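Local coordinates for circadian clock oscillator protein KaiA (Nostoc sp., PDB 1R5Q), which probably stimulates autophosphorylation of the clock protein KaiC as part of the cyanobacterial KaiABC circadian oscillator, at residues Ile53-Ile56 / His57-Ile61. Sequence-based numbering, arbitrary orientation.
Sequences IIEI and HMELI
Ile53 accepts the first of four consecutive i to i+4 bonds that run from Ile53-Ile56 to His57-Leu60: its O takes the amide of His57, N to O 3.0 Å. These bonds identify the segment as regular alpha-helix, whose repeat puts residues four apart on the same side, where their side chains can meet. Ile54 O receives Met58 N at 3.1 Å in a nearly straight bond (172° at the hydrogen), and the same oxygen has His57 CB and Met58 CG packed against it, the latter at 3.4 Å. Met58 then bends at chi2, which carries its SD to the edge of the His57 ring, in the ring plane. At Glu55 the backbone bond to Glu59 N is accompanied by two acidic side chains crossing at a slant. The carboxylate planes are nearly parallel, 11° apart, with Glu55 OE1 and Glu59 OE2 at 3.4 Å, an approach of like charges that probably costs energy. Glu59 keeps CG beside its own backbone N (chi1 -68°), which lays that methylene 3.1 Å from Glu55 O; its OE1 forms a salt bridge with Lys15, likely to offset the repulsion. With an alanine here, Lys15 would probably lose its acidic mate, and Glu55 O the methylene lying against it. Ile56 closes the series: its O accepts Leu60 N, while its CG2 lies 3.7 Å from Leu60 CD1, the two side chains running alongside each other in a common direction. Within the all-helical KaiA C-terminal domain, helix 50-67 packs through Leu60 on Tyr18 and Leu22 of helix 8-24, where Tyr18 OH also hydrogen-bonds His57 ND1, and it meets helix 82-100 through Ile53 on Leu92 and His57 on Leu85.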
# COMPACT_ATOMS: atom_id res chain seq x y z
N ILE A 53 6.78 -1.53 2.20
CA ILE A 53 5.35 -1.45 1.99
C ILE A 53 4.66 -1.77 3.30
O ILE A 53 3.64 -1.16 3.65
CB ILE A 53 4.87 -2.46 0.91
CG1 ILE A 53 5.50 -2.10 -0.44
CG2 ILE A 53 3.34 -2.42 0.80
CD1 ILE A 53 5.25 -3.14 -1.52
N ILE A 54 5.22 -2.73 4.03
CA ILE A 54 4.62 -3.13 5.28
C ILE A 54 4.73 -1.99 6.28
O ILE A 54 3.83 -1.79 7.09
CB ILE A 54 5.28 -4.40 5.85
CG1 ILE A 54 4.94 -5.60 4.95
CG2 ILE A 54 4.80 -4.66 7.28
CD1 ILE A 54 5.44 -6.94 5.47
N GLU A 55 5.82 -1.23 6.19
CA GLU A 55 6.03 -0.11 7.10
C GLU A 55 5.03 1.00 6.80
O GLU A 55 4.50 1.62 7.72
CB GLU A 55 7.46 0.40 6.98
CG GLU A 55 7.90 1.21 8.17
CD GLU A 55 9.26 1.82 7.96
OE1 GLU A 55 9.34 2.89 7.30
OE2 GLU A 55 10.24 1.22 8.45
N ILE A 56 4.76 1.26 5.53
CA ILE A 56 3.79 2.26 5.13
C ILE A 56 2.42 1.86 5.70
O ILE A 56 1.71 2.69 6.28
CB ILE A 56 3.72 2.39 3.59
CG1 ILE A 56 4.96 3.15 3.09
CG2 ILE A 56 2.45 3.11 3.16
CD1 ILE A 56 5.11 3.16 1.60
N HIS A 57 2.07 0.58 5.56
CA HIS A 57 0.80 0.05 6.09
C HIS A 57 0.66 0.40 7.59
O HIS A 57 -0.32 1.03 8.01
CB HIS A 57 0.75 -1.48 5.94
CG HIS A 57 -0.52 -2.09 6.43
ND1 HIS A 57 -1.65 -2.22 5.64
CD2 HIS A 57 -0.85 -2.60 7.64
CE1 HIS A 57 -2.62 -2.77 6.35
NE2 HIS A 57 -2.16 -3.02 7.56
N MET A 58 1.64 -0.02 8.39
CA MET A 58 1.63 0.22 9.82
C MET A 58 1.58 1.71 10.19
O MET A 58 0.90 2.11 11.13
CB MET A 58 2.86 -0.42 10.47
CG MET A 58 2.90 -1.93 10.35
SD MET A 58 1.29 -2.69 10.77
CE MET A 58 1.37 -2.65 12.60
N GLU A 59 2.31 2.53 9.44
CA GLU A 59 2.31 3.95 9.73
C GLU A 59 0.92 4.55 9.53
O GLU A 59 0.47 5.37 10.33
CB GLU A 59 3.31 4.68 8.83
CG GLU A 59 4.76 4.33 9.14
CD GLU A 59 5.74 5.19 8.37
OE1 GLU A 59 5.29 6.09 7.60
OE2 GLU A 59 6.97 4.98 8.53
N LEU A 60 0.25 4.15 8.45
CA LEU A 60 -1.09 4.65 8.17
C LEU A 60 -2.08 4.14 9.20
O LEU A 60 -3.02 4.85 9.58
CB LEU A 60 -1.50 4.27 6.75
CG LEU A 60 -0.72 5.08 5.71
CD1 LEU A 60 -0.84 4.46 4.31
CD2 LEU A 60 -1.27 6.53 5.70
N ILE A 61 -1.86 2.91 9.68
CA ILE A 61 -2.75 2.35 10.69
C ILE A 61 -2.61 3.20 11.96
O ILE A 61 -3.61 3.50 12.62
CB ILE A 61 -2.41 0.87 11.01
CG1 ILE A 61 -2.76 -0.03 9.82
CG2 ILE A 61 -3.16 0.40 12.24
CD1 ILE A 61 -4.19 0.08 9.32